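Putative transcriptional regulator, sugar-binding family (Arthrobacter aurescens, PDB 3NZE) probably acts as a transcriptional regulator of the SorC family, in which a sugar-binding domain is thought to control DNA binding in response to a carbohydrate effector. Local coordinates at residues 27-32 / 36-41; 67-72 / 99-104; 124-129 / 134-139; 181-186 / 194-199; 215-220 / 245-250. All coordinates share one frame; numbering follows the deposited sequence.

Contact 1 (27-32 / 36-41); sequences VPVLDT and AETLDR
Val29 brings its two methyl groups against the flank of helix 35-50, one toward Thr38 and the other toward Arg41. CG1 lies anti to the backbone N (chi1 180°) and is thereby pushed out to Thr38, meeting OG1 at 3.9 Å and CG2 at 4.0 Å, so it rests against both branches of the threonine. CG2 of Val29 faces the aliphatic root of Arg41, 4.4 Å from its CB. The rest of Arg41 folds back along its own helix, where NH1 donates to Glu37 O and also forms a salt bridge with Glu37 OE1 at 2.9 Å. That carboxylate oxygen lies near the guanidinium plane and uses its anti lone pair, so the two bonds through NH1 hold the charged end beside the first turns of the helix. Thr38 adds a water-mediated link: a water donates to its OG1 at 2.6 Å and to Leu30 O at 3.2 Å, while OG1 also hydrogen-bonds to Asn34 O. Nearer the strand, Val27 CG1 touches Arg41 O at 3.8 Å. The contact is a surface one, closing the loop by which strand 23-27 passes into helix 35-50; Val27 pairs with strand 250-254 through Leu253, Thr38 also reaches Asp254, and Leu39 packs on helix 66-73.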
# COMPACT_ATOMS: atom_id res chain seq x y z
N VAL A 27 6.88 -12.28 -9.94
CA VAL A 27 5.88 -12.85 -10.84
C VAL A 27 6.35 -12.73 -12.27
O VAL A 27 6.49 -11.62 -12.79
CB VAL A 27 4.53 -12.12 -10.68
CG1 VAL A 27 3.44 -12.74 -11.56
CG2 VAL A 27 4.11 -12.13 -9.21
N PRO A 28 6.61 -13.87 -12.93
CA PRO A 28 6.99 -13.82 -14.34
C PRO A 28 5.83 -13.27 -15.18
O PRO A 28 4.70 -13.75 -15.08
CB PRO A 28 7.26 -15.29 -14.68
CG PRO A 28 7.57 -15.93 -13.37
CD PRO A 28 6.67 -15.24 -12.39
N VAL A 29 6.11 -12.25 -15.98
CA VAL A 29 5.09 -11.65 -16.83
C VAL A 29 5.68 -11.38 -18.20
O VAL A 29 6.84 -11.01 -18.31
CB VAL A 29 4.54 -10.33 -16.25
CG1 VAL A 29 3.49 -9.75 -17.18
CG2 VAL A 29 3.96 -10.52 -14.86
N LEU A 30 4.87 -11.58 -19.23
CA LEU A 30 5.30 -11.29 -20.59
C LEU A 30 5.71 -9.82 -20.72
O LEU A 30 4.92 -8.91 -20.43
CB LEU A 30 4.19 -11.64 -21.59
CG LEU A 30 4.60 -11.84 -23.05
CD1 LEU A 30 5.79 -12.78 -23.15
CD2 LEU A 30 3.42 -12.37 -23.87
N ASP A 31 6.95 -9.60 -21.14
CA ASP A 31 7.56 -8.28 -21.25
C ASP A 31 6.67 -7.27 -21.98
O ASP A 31 6.89 -6.06 -21.89
CB ASP A 31 8.90 -8.40 -21.98
CG ASP A 31 9.90 -7.34 -21.56
OD1 ASP A 31 9.64 -6.64 -20.56
OD2 ASP A 31 10.95 -7.22 -22.23
N THR A 32 5.67 -7.78 -22.68
CA THR A 32 4.89 -6.97 -23.61
C THR A 32 3.45 -6.74 -23.18
O THR A 32 2.69 -6.06 -23.87
CB THR A 32 4.87 -7.63 -25.00
OG1 THR A 32 4.19 -8.89 -24.92
CG2 THR A 32 6.29 -7.86 -25.50
N ALA A 36 -2.49 -2.85 -16.85
CA ALA A 36 -3.62 -3.46 -16.17
C ALA A 36 -3.46 -4.98 -16.11
O ALA A 36 -3.72 -5.60 -15.07
CB ALA A 36 -4.93 -3.09 -16.85
N GLU A 37 -3.05 -5.57 -17.22
CA GLU A 37 -2.92 -7.03 -17.31
C GLU A 37 -1.75 -7.52 -16.48
O GLU A 37 -1.80 -8.60 -15.90
CB GLU A 37 -2.78 -7.49 -18.76
CG GLU A 37 -4.03 -7.29 -19.62
CD GLU A 37 -5.27 -7.98 -19.05
OE1 GLU A 37 -5.14 -8.89 -18.20
OE2 GLU A 37 -6.40 -7.60 -19.47
N THR A 38 -0.69 -6.73 -16.43
CA THR A 38 0.47 -7.05 -15.61
C THR A 38 0.09 -7.01 -14.14
O THR A 38 0.44 -7.90 -13.37
CB THR A 38 1.64 -6.08 -15.88
OG1 THR A 38 2.02 -6.18 -17.26
CG2 THR A 38 2.84 -6.42 -15.03
N LEU A 39 -0.63 -5.96 -13.74
CA LEU A 39 -1.10 -5.83 -12.37
C LEU A 39 -2.01 -6.98 -12.00
O LEU A 39 -1.96 -7.50 -10.89
CB LEU A 39 -1.85 -4.50 -12.18
CG LEU A 39 -2.55 -4.31 -10.84
CD1 LEU A 39 -1.56 -4.46 -9.67
CD2 LEU A 39 -3.28 -2.96 -10.76
N ASP A 40 -2.86 -7.39 -12.93
CA ASP A 40 -3.80 -8.46 -12.64
C ASP A 40 -3.04 -9.72 -12.22
O ASP A 40 -3.45 -10.45 -11.31
CB ASP A 40 -4.67 -8.75 -13.86
CG ASP A 40 -6.02 -9.30 -13.48
OD1 ASP A 40 -6.55 -8.85 -12.44
OD2 ASP A 40 -6.54 -10.18 -14.20
N ARG A 41 -1.92 -9.95 -12.89
CA ARG A 41 -1.12 -11.13 -12.62
C ARG A 41 -0.31 -11.00 -11.34
O ARG A 41 -0.13 -11.98 -10.61
CB ARG A 41 -0.22 -11.44 -13.81
CG ARG A 41 -0.98 -12.17 -14.93
CD ARG A 41 -0.59 -11.67 -16.30
NE ARG A 41 -1.39 -12.32 -17.34
CZ ARG A 41 -2.56 -11.87 -17.81
NH1 ARG A 41 -3.09 -10.74 -17.33
NH2 ARG A 41 -3.20 -12.55 -18.75
O HOH W 1 4.43 -6.73 -18.09

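Contact 2 (67-72 / 99-104); sequences TLSAVS and ITYASD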
# COMPACT_ATOMS: atom_id res chain seq x y z
N THR A 67 -3.93 -0.82 -6.78
CA THR A 67 -3.28 -2.11 -6.61
C THR A 67 -4.10 -3.01 -5.71
O THR A 67 -4.36 -4.16 -6.04
CB THR A 67 -1.85 -1.95 -6.08
OG1 THR A 67 -1.09 -1.19 -7.03
CG2 THR A 67 -1.19 -3.34 -5.89
N LEU A 68 -4.50 -2.49 -4.56
CA LEU A 68 -5.26 -3.30 -3.62
C LEU A 68 -6.63 -3.72 -4.17
O LEU A 68 -7.17 -4.77 -3.81
CB LEU A 68 -5.39 -2.58 -2.28
CG LEU A 68 -4.48 -3.16 -1.20
CD1 LEU A 68 -4.99 -4.56 -0.88
CD2 LEU A 68 -3.02 -3.21 -1.66
N SER A 69 -7.18 -2.91 -5.06
CA SER A 69 -8.44 -3.28 -5.69
C SER A 69 -8.23 -4.56 -6.49
O SER A 69 -9.00 -5.52 -6.37
CB SER A 69 -8.93 -2.18 -6.62
OG SER A 69 -10.26 -2.44 -7.02
N ALA A 70 -7.18 -4.58 -7.30
CA ALA A 70 -6.85 -5.78 -8.09
C ALA A 70 -6.62 -6.98 -7.18
O ALA A 70 -7.14 -8.07 -7.43
CB ALA A 70 -5.66 -5.52 -8.98
N VAL A 71 -5.85 -6.79 -6.11
CA VAL A 71 -5.63 -7.84 -5.14
C VAL A 71 -6.95 -8.38 -4.58
O VAL A 71 -7.16 -9.59 -4.49
CB VAL A 71 -4.74 -7.34 -3.99
CG1 VAL A 71 -4.65 -8.36 -2.85
CG2 VAL A 71 -3.36 -7.00 -4.53
N SER A 72 -7.86 -7.47 -4.23
CA SER A 72 -9.10 -7.88 -3.60
C SER A 72 -9.95 -8.75 -4.52
O SER A 72 -10.73 -9.57 -4.05
CB SER A 72 -9.91 -6.67 -3.14
OG SER A 72 -10.46 -5.96 -4.24
N ILE A 99 -15.23 6.66 -2.78
CA ILE A 99 -15.95 6.05 -1.66
C ILE A 99 -16.49 4.67 -2.02
O ILE A 99 -16.29 3.71 -1.28
CB ILE A 99 -17.07 6.95 -1.11
CG1 ILE A 99 -16.46 8.25 -0.57
CG2 ILE A 99 -17.82 6.23 0.00
CD1 ILE A 99 -17.50 9.27 -0.08
N THR A 100 -17.16 4.56 -3.16
CA THR A 100 -17.69 3.28 -3.61
C THR A 100 -16.57 2.29 -3.86
O THR A 100 -16.63 1.13 -3.45
CB THR A 100 -18.52 3.46 -4.89
OG1 THR A 100 -19.62 4.35 -4.63
CG2 THR A 100 -19.05 2.11 -5.37
N TYR A 101 -15.52 2.77 -4.52
CA TYR A 101 -14.39 1.93 -4.92
C TYR A 101 -13.69 1.36 -3.68
O TYR A 101 -13.42 0.16 -3.61
CB TYR A 101 -13.45 2.77 -5.76
CG TYR A 101 -12.29 2.07 -6.44
CD1 TYR A 101 -12.48 1.42 -7.65
CD2 TYR A 101 -11.01 2.14 -5.92
CE1 TYR A 101 -11.41 0.80 -8.30
CE2 TYR A 101 -9.95 1.54 -6.56
CZ TYR A 101 -10.15 0.88 -7.75
OH TYR A 101 -9.09 0.28 -8.39
N ALA A 102 -13.39 2.23 -2.72
CA ALA A 102 -12.77 1.79 -1.46
C ALA A 102 -13.69 0.83 -0.71
O ALA A 102 -13.24 -0.18 -0.18
CB ALA A 102 -12.42 3.01 -0.58
N SER A 103 -14.98 1.14 -0.65
CA SER A 103 -15.92 0.24 0.02
C SER A 103 -15.95 -1.15 -0.61
O SER A 103 -16.03 -2.16 0.10
CB SER A 103 -17.32 0.85 0.04
OG SER A 103 -18.24 -0.07 0.58
N ASP A 104 -15.90 -1.21 -1.94
CA ASP A 104 -15.92 -2.49 -2.63
C ASP A 104 -14.71 -3.34 -2.28
O ASP A 104 -14.81 -4.56 -2.14
CB ASP A 104 -16.02 -2.30 -4.15
CG ASP A 104 -17.41 -1.84 -4.59
OD1 ASP A 104 -18.33 -1.88 -3.75
OD2 ASP A 104 -17.57 -1.45 -5.76
O HOH W 2 -12.71 -1.54 -6.06
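Ser69 and Tyr101 carry the direct contact, a small patch where the phenol end of the tyrosine meets the serine side chain. The van der Waals part is close: Tyr101 OH comes to 3.0 Å from Ser69 CB, and Tyr101 CZ to 3.5 Å from the same carbon. Ser69 OG sits obliquely to the ring, 3.4 Å from Tyr101 CZ. Tyr101 reaches across because its CG is anti to the backbone N (chi1 -172°), which carries the ring from its own helix over to helix 66-73.

A water adds a polar link. It sits 2.8 Å from Ser69 OG and donates to Tyr101 O at 3.1 Å, tying the serine hydroxyl to the backbone of the other helix. The same water lies 3.3 Å above one face of the Tyr101 ring, offset toward its rim. Within helix 66-73, Ser72 OG donates to Ser69 O at 2.6 Å, a bond back into the preceding turn; this hydroxyl is also hydrogen-bonded to Arg108 NH1, a second polar tie to helix 99-113.

Tyr101 lies about 11 Å, side chain to side chain, from Thr96, which binds calcium in a crystal structure of this protein, though no ion is bound to this chain here. Helix 66-73 is held between two others: Ser69 also packs on Ile105 and Arg108 of helix 99-113, while Ala70 touches Leu39 and Ala43 of helix 35-50.

Contact 3 (124-129 / 134-139); sequences AFFDHA and AMWNER
Phe126 meets Met135 and Trp136 where residues 124-128 lead into helix 129-135 as an N-capped helix start and a type I beta turn from Met135 to Glu138 leads out of it. Along the first segment, Ala124 pairs through its backbone with Gly92, and Phe125 turns to another part of the domain, its ring stacked with that of Tyr174. Phe126 then makes the crossing. Its CG stands anti to the carbonyl carbon (chi1 -66°), and the ring reaches the C-terminal end of the short helix, also touching Thr131 and Lys132. There CE1 meets the bent chain of Met135, a selenomethionine, 4.0 Å from its CG, CE2 approaches the indole, and CZ lies against both. The planes of the Phe126 ring and the Trp136 six-membered ring are steeply inclined, at 79°, an oblique aromatic pair. An alanine here is likely to strip part of the apolar cover from Met135 and Trp136, opening a gap between loop and helix end and giving the indole more freedom to turn. Beyond Phe126, His128 occupies the N-cap position and Ala129 begins the helix.

At the exit, Asn137 N bonds to Ala134 O and Glu138 N to Met135 O, 3.1 Å apart, before Glu138 in turn takes the N-cap place of helix 139-149. Trp136 also packs on Val141 and Leu145 of that helix, while Phe126 O accepts from Arg211 NE. Trp136 CZ3 lies at the phenylalanine edge, close to the ring plane, 3.6 Å from Phe126 CE2.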
# COMPACT_ATOMS: atom_id res chain seq x y z
N ALA A 124 -10.24 11.24 1.41
CA ALA A 124 -9.02 10.60 0.91
C ALA A 124 -7.75 11.26 1.43
O ALA A 124 -6.73 10.60 1.58
CB ALA A 124 -9.01 10.58 -0.63
N PHE A 125 -7.83 12.56 1.69
CA PHE A 125 -6.67 13.36 2.06
C PHE A 125 -7.25 14.71 2.45
O PHE A 125 -8.36 15.05 2.03
CB PHE A 125 -5.75 13.51 0.84
CG PHE A 125 -4.32 13.85 1.18
CD1 PHE A 125 -3.43 12.85 1.55
CD2 PHE A 125 -3.86 15.15 1.09
CE1 PHE A 125 -2.11 13.15 1.85
CE2 PHE A 125 -2.54 15.46 1.40
CZ PHE A 125 -1.67 14.45 1.77
N PHE A 126 -6.53 15.48 3.26
CA PHE A 126 -7.03 16.80 3.67
C PHE A 126 -6.40 17.93 2.88
O PHE A 126 -5.22 17.90 2.58
CB PHE A 126 -6.79 17.02 5.17
CG PHE A 126 -7.59 16.10 6.04
CD1 PHE A 126 -8.96 16.30 6.20
CD2 PHE A 126 -6.98 15.06 6.72
CE1 PHE A 126 -9.70 15.46 7.00
CE2 PHE A 126 -7.72 14.22 7.53
CZ PHE A 126 -9.09 14.42 7.67
N ASP A 127 -7.20 18.94 2.56
CA ASP A 127 -6.71 20.17 1.93
C ASP A 127 -5.87 21.00 2.89
O ASP A 127 -4.93 21.69 2.48
CB ASP A 127 -7.89 21.04 1.46
CG ASP A 127 -8.60 20.48 0.24
OD1 ASP A 127 -8.15 19.46 -0.31
OD2 ASP A 127 -9.62 21.08 -0.17
N HIS A 128 -6.22 20.94 4.17
CA HIS A 128 -5.59 21.76 5.19
C HIS A 128 -5.21 20.93 6.40
O HIS A 128 -6.01 20.13 6.89
CB HIS A 128 -6.54 22.88 5.65
CG HIS A 128 -7.15 23.67 4.53
ND1 HIS A 128 -8.46 23.50 4.13
CD2 HIS A 128 -6.63 24.62 3.72
CE1 HIS A 128 -8.72 24.32 3.12
NE2 HIS A 128 -7.62 25.01 2.86
N ALA A 129 -4.00 21.12 6.89
CA ALA A 129 -3.54 20.41 8.07
C ALA A 129 -4.45 20.65 9.27
O ALA A 129 -4.63 19.75 10.09
CB ALA A 129 -2.09 20.78 8.40
N ALA A 134 -8.33 18.77 13.56
CA ALA A 134 -9.70 18.75 14.06
C ALA A 134 -10.30 17.34 14.02
O ALA A 134 -10.82 16.84 15.02
CB ALA A 134 -10.57 19.73 13.29
N MSE A 135 -10.23 16.68 12.87
CA MSE A 135 -10.78 15.34 12.72
C MSE A 135 -10.16 14.29 13.63
O MSE A 135 -10.83 13.33 14.04
CB MSE A 135 -10.69 14.88 11.26
CG MSE A 135 -11.75 15.51 10.38
SE MSE A 135 -13.54 14.76 10.67
CE MSE A 135 -13.28 13.16 9.59
N TRP A 136 -8.88 14.45 13.96
CA TRP A 136 -8.21 13.48 14.82
C TRP A 136 -8.63 13.63 16.29
O TRP A 136 -8.21 12.86 17.15
CB TRP A 136 -6.68 13.57 14.65
CG TRP A 136 -6.12 12.53 13.70
CD1 TRP A 136 -5.04 11.72 13.93
CD2 TRP A 136 -6.62 12.16 12.40
NE1 TRP A 136 -4.83 10.90 12.85
CE2 TRP A 136 -5.79 11.14 11.90
CE3 TRP A 136 -7.70 12.60 11.61
CZ2 TRP A 136 -5.99 10.55 10.65
CZ3 TRP A 136 -7.90 12.01 10.37
CH2 TRP A 136 -7.05 10.99 9.90
N ASN A 137 -9.48 14.63 16.55
CA ASN A 137 -10.07 14.83 17.87
C ASN A 137 -11.51 14.35 17.94
O ASN A 137 -12.21 14.57 18.93
CB ASN A 137 -10.02 16.31 18.24
CG ASN A 137 -9.20 16.56 19.47
OD1 ASN A 137 -8.00 16.82 19.39
ND2 ASN A 137 -9.83 16.45 20.64
N GLU A 138 -11.96 13.70 16.87
CA GLU A 138 -13.31 13.15 16.84
C GLU A 138 -13.28 11.71 17.33
O GLU A 138 -12.43 10.93 16.91
CB GLU A 138 -13.85 13.21 15.42
CG GLU A 138 -14.06 14.63 14.92
CD GLU A 138 -15.30 15.28 15.54
OE1 GLU A 138 -16.35 14.61 15.60
OE2 GLU A 138 -15.23 16.46 15.95
N ARG A 139 -14.23 11.34 18.18
CA ARG A 139 -14.27 9.96 18.68
C ARG A 139 -14.49 8.95 17.55
O ARG A 139 -13.93 7.85 17.57
CB ARG A 139 -15.34 9.82 19.76
CG ARG A 139 -14.97 10.50 21.06
CD ARG A 139 -16.17 10.65 21.97
NE ARG A 139 -17.23 11.37 21.28
CZ ARG A 139 -18.48 11.47 21.72
NH1 ARG A 139 -19.37 12.14 21.02
NH2 ARG A 139 -18.84 10.87 22.85

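Contact 4 (181-186 / 194-199); sequences TMLAAD and TVFFRS
Leu183 lays CD1 over one face of the Phe196 ring, and its other methyl, CD2, comes to 4.2 Å from Phe196 CE1 at the rim. The two side chains cross at about a right angle. Phe196 is brought against the helix by a first torsion that sets CG anti to the carbonyl carbon (chi1 -62°), and its ring also meets that of Tyr170 at roughly 45°. Both residues are buried, and Val188 touches both of them.

Toward the end of the helix the contact becomes polar. Asp186 is the first residue to leave helical geometry, and its carbonyl oxygen points at the stem of Arg198: Asp186 O is 3.2 Å from Arg198 CD and 3.0 Å from Arg198 NE. The arginine runs extended from CG to NE, which carries its guanidinium beyond the helix end. A water in the guanidinium plane accepts from Arg198 NH2 at 2.9 Å and donates to Asp186 OD2 at 2.9 Å, bridging two opposite charges that do not touch directly, since OD2 and NH2 remain 5.0 Å apart. The guanidinium also bonds to Asp204 O through NH2 and to Ser202 OG through NH1. A leucine in its place would probably leave the bridging water and Asp204 O without their donor and the Asp186 carboxylate without this nearby positive charge.

Strand 195-198 is the second arm of an antiparallel beta hairpin with strand 188-192, and helix 177-185, which precedes the hairpin in the chain, packs on one face of it through Leu183 on Phe196, helix-on-sheet packing as in alpha/beta folds.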
# COMPACT_ATOMS: atom_id res chain seq x y z
N THR A 181 4.40 20.47 -6.41
CA THR A 181 5.68 21.18 -6.36
C THR A 181 6.34 21.01 -4.99
O THR A 181 7.57 21.08 -4.87
CB THR A 181 5.51 22.67 -6.72
OG1 THR A 181 4.76 23.34 -5.69
CG2 THR A 181 4.76 22.80 -8.05
N MSE A 182 5.54 20.75 -3.96
CA MSE A 182 6.04 20.53 -2.61
C MSE A 182 6.81 19.21 -2.51
O MSE A 182 7.87 19.15 -1.89
CB MSE A 182 4.90 20.54 -1.59
CG MSE A 182 4.23 21.89 -1.41
SE MSE A 182 5.47 23.29 -0.86
CE MSE A 182 6.02 23.96 -2.60
N LEU A 183 6.23 18.16 -3.05
CA LEU A 183 6.87 16.88 -3.10
C LEU A 183 8.30 16.96 -3.62
O LEU A 183 9.19 16.50 -3.00
CB LEU A 183 6.02 15.93 -3.93
CG LEU A 183 5.01 14.98 -3.27
CD1 LEU A 183 4.52 15.55 -2.05
CD2 LEU A 183 3.92 14.70 -4.18
N ALA A 184 8.51 17.53 -4.78
CA ALA A 184 9.85 17.72 -5.32
C ALA A 184 10.74 18.50 -4.34
O ALA A 184 11.91 18.19 -4.15
CB ALA A 184 9.79 18.42 -6.67
N ALA A 185 10.15 19.52 -3.71
CA ALA A 185 10.85 20.37 -2.76
C ALA A 185 11.47 19.57 -1.62
O ALA A 185 12.52 19.94 -1.09
CB ALA A 185 9.91 21.44 -2.20
N ASP A 186 10.83 18.47 -1.25
CA ASP A 186 11.28 17.66 -0.12
C ASP A 186 11.90 16.32 -0.54
O ASP A 186 12.03 15.42 0.29
CB ASP A 186 10.10 17.41 0.83
CG ASP A 186 9.57 18.68 1.46
OD1 ASP A 186 8.34 18.78 1.65
OD2 ASP A 186 10.38 19.58 1.77
N THR A 194 -0.83 6.92 1.56
CA THR A 194 -0.83 8.38 1.47
C THR A 194 0.14 9.08 2.44
O THR A 194 0.08 10.30 2.60
CB THR A 194 -2.26 9.03 1.50
OG1 THR A 194 -2.73 9.14 2.85
CG2 THR A 194 -3.24 8.24 0.65
N VAL A 195 1.03 8.31 3.07
CA VAL A 195 2.10 8.90 3.87
C VAL A 195 3.40 8.83 3.07
O VAL A 195 3.86 7.74 2.71
CB VAL A 195 2.30 8.18 5.23
CG1 VAL A 195 3.36 8.91 6.08
CG2 VAL A 195 0.98 8.10 6.00
N PHE A 196 3.97 9.99 2.79
CA PHE A 196 5.08 10.10 1.85
C PHE A 196 6.45 9.90 2.48
O PHE A 196 6.62 10.09 3.69
CB PHE A 196 5.02 11.48 1.18
CG PHE A 196 3.76 11.70 0.39
CD1 PHE A 196 3.73 11.43 -0.97
CD2 PHE A 196 2.60 12.14 1.01
CE1 PHE A 196 2.57 11.60 -1.71
CE2 PHE A 196 1.43 12.33 0.27
CZ PHE A 196 1.42 12.06 -1.09
N PHE A 197 7.41 9.51 1.65
CA PHE A 197 8.79 9.32 2.10
C PHE A 197 9.79 9.74 1.03
O PHE A 197 9.43 9.87 -0.15
CB PHE A 197 9.02 7.86 2.47
CG PHE A 197 8.51 6.90 1.45
CD1 PHE A 197 9.17 6.74 0.24
CD2 PHE A 197 7.35 6.17 1.68
CE1 PHE A 197 8.70 5.85 -0.72
CE2 PHE A 197 6.86 5.29 0.72
CZ PHE A 197 7.54 5.12 -0.48
N ARG A 198 11.05 9.95 1.44
CA ARG A 198 12.14 10.33 0.54
C ARG A 198 12.88 9.09 0.04
O ARG A 198 12.57 7.97 0.44
CB ARG A 198 13.11 11.29 1.25
CG ARG A 198 12.45 12.55 1.80
CD ARG A 198 13.49 13.50 2.42
NE ARG A 198 12.88 14.68 3.03
CZ ARG A 198 12.35 14.71 4.25
NH1 ARG A 198 12.36 13.62 5.02
NH2 ARG A 198 11.82 15.84 4.72
N SER A 199 13.88 9.28 -0.81
CA SER A 199 14.62 8.15 -1.36
C SER A 199 15.30 7.33 -0.27
O SER A 199 15.46 6.11 -0.41
CB SER A 199 15.64 8.60 -2.41
OG SER A 199 16.63 9.45 -1.85
O HOH W 3 12.51 18.17 3.13

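Contact 5 (215-220 / 245-250); sequences PSHEQL and AGLATD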
# COMPACT_ATOMS: atom_id res chain seq x y z
N PRO A 215 -1.53 5.69 8.49
CA PRO A 215 -0.69 5.38 9.66
C PRO A 215 0.74 5.86 9.46
O PRO A 215 1.23 5.89 8.32
CB PRO A 215 -0.69 3.85 9.72
CG PRO A 215 -1.79 3.41 8.80
CD PRO A 215 -1.90 4.47 7.76
N SER A 216 1.43 6.22 10.54
CA SER A 216 2.82 6.63 10.42
C SER A 216 3.66 5.44 10.01
O SER A 216 3.28 4.29 10.23
CB SER A 216 3.36 7.19 11.73
OG SER A 216 3.48 6.17 12.71
N HIS A 217 4.80 5.73 9.41
CA HIS A 217 5.73 4.67 9.06
C HIS A 217 6.25 3.96 10.31
O HIS A 217 6.42 2.75 10.30
CB HIS A 217 6.85 5.21 8.17
CG HIS A 217 6.35 5.73 6.85
ND1 HIS A 217 7.09 6.55 6.03
CD2 HIS A 217 5.16 5.54 6.22
CE1 HIS A 217 6.38 6.84 4.94
NE2 HIS A 217 5.21 6.24 5.04
N GLU A 218 6.44 4.71 11.40
CA GLU A 218 6.81 4.10 12.67
C GLU A 218 5.80 3.05 13.12
O GLU A 218 6.17 1.96 13.55
CB GLU A 218 7.02 5.16 13.77
CG GLU A 218 7.45 4.56 15.10
CD GLU A 218 7.54 5.58 16.23
OE1 GLU A 218 7.27 6.78 15.98
OE2 GLU A 218 7.87 5.18 17.37
N GLN A 219 4.52 3.37 13.02
CA GLN A 219 3.49 2.39 13.35
C GLN A 219 3.53 1.17 12.43
O GLN A 219 3.43 0.04 12.90
CB GLN A 219 2.10 3.04 13.31
CG GLN A 219 1.00 2.08 13.71
CD GLN A 219 -0.36 2.76 13.79
OE1 GLN A 219 -0.62 3.53 14.72
NE2 GLN A 219 -1.22 2.48 12.82
N LEU A 220 3.68 1.39 11.12
CA LEU A 220 3.79 0.27 10.20
C LEU A 220 4.94 -0.65 10.56
O LEU A 220 4.81 -1.88 10.51
CB LEU A 220 4.01 0.76 8.77
CG LEU A 220 2.80 1.18 7.96
CD1 LEU A 220 3.24 1.38 6.52
CD2 LEU A 220 1.70 0.14 8.06
N ALA A 245 12.80 2.63 3.80
CA ALA A 245 12.08 2.93 5.03
C ALA A 245 11.77 1.68 5.85
O ALA A 245 11.28 1.77 6.98
CB ALA A 245 10.81 3.72 4.73
N GLY A 246 12.05 0.51 5.27
CA GLY A 246 11.83 -0.76 5.96
C GLY A 246 10.36 -1.07 6.16
O GLY A 246 9.97 -1.72 7.13
N LEU A 247 9.53 -0.60 5.24
CA LEU A 247 8.10 -0.71 5.43
C LEU A 247 7.56 -2.13 5.24
O LEU A 247 6.61 -2.51 5.89
CB LEU A 247 7.36 0.29 4.54
CG LEU A 247 7.67 1.74 4.84
CD1 LEU A 247 6.73 2.63 4.03
CD2 LEU A 247 7.49 2.02 6.33
N ALA A 248 8.20 -2.92 4.37
CA ALA A 248 7.67 -4.23 3.99
C ALA A 248 8.39 -5.38 4.70
O ALA A 248 9.55 -5.25 5.04
CB ALA A 248 7.80 -4.42 2.49
N THR A 249 7.68 -6.48 4.93
CA THR A 249 8.33 -7.74 5.30
C THR A 249 8.24 -8.73 4.14
O THR A 249 9.08 -9.61 3.99
CB THR A 249 7.72 -8.37 6.57
OG1 THR A 249 6.30 -8.56 6.37
CG2 THR A 249 7.94 -7.49 7.78
N ASP A 250 7.18 -8.60 3.33
CA ASP A 250 6.91 -9.49 2.21
C ASP A 250 6.60 -8.64 0.99
O ASP A 250 5.80 -7.71 1.05
CB ASP A 250 5.72 -10.40 2.52
CG ASP A 250 5.95 -11.25 3.76
OD1 ASP A 250 6.42 -12.40 3.62
OD2 ASP A 250 5.68 -10.77 4.87
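This is a buried apolar contact in which the first turn of helix 217-221 packs against the loop between helix 236-244 and strand 250-254. Leu247 is the inserted side chain, both methyls against His217, CD2 reaching Leu220 as well. CD1 sits over the face of the His217 imidazole, 4.0 Å from the ring centroid and only 13° off the normal, a CH-pi contact. CD2 turns to the base of the same residue, 3.7 Å from His217 CB, and lies 4.3 Å from Leu220 CD1 one turn on. The imidazole is fixed from another side as well, because His217 NE2 hydrogen-bonds to Val195 O, which probably helps to hold the ring's tilt.

Capping shapes both helix ends. Ser216 OG accepts from Gln219 N at 3.0 Å, an N-cap bond that starts helix 217-221 immediately before the histidine. On the other side Gly246, with positive phi, ends helix 236-244 and directs the chain to Leu247, whose carbonyl oxygen accepts from Arg226 NE. Leu220 and Leu247 both also touch Val192. Helix C-terminus, Schellman motif at Gly246, short loop and parallel strand 250-254 together form an alpha-to-beta connection consistent with a Rossmann-like alpha/beta domain.

Overall arrangement
Contact 5 is the buried one and apolar across its interface; contact 1 lies at the surface, and contacts 2, 3 and 4 are partly buried. Waters bridge the segments in contacts 1, 2 and 4, whereas contact 3, like contact 5, rests on side-chain packing, there of Phe126 on a selenomethionine and an indole. Contacts 1 and 2 share a helical layer, Leu39 packing on Thr67 and Ala70. Contacts 3 and 4 meet where Phe125 touches Thr194 and Phe196, and contact 4 joins contact 5 through Val195 and His217. Contacts 1 and 3 lie on opposite sides of the chain's centre, their own centres about 37 Å apart. Contacts 1, 3 and 4 are local in sequence; contacts 2 and 5 join more distant elements.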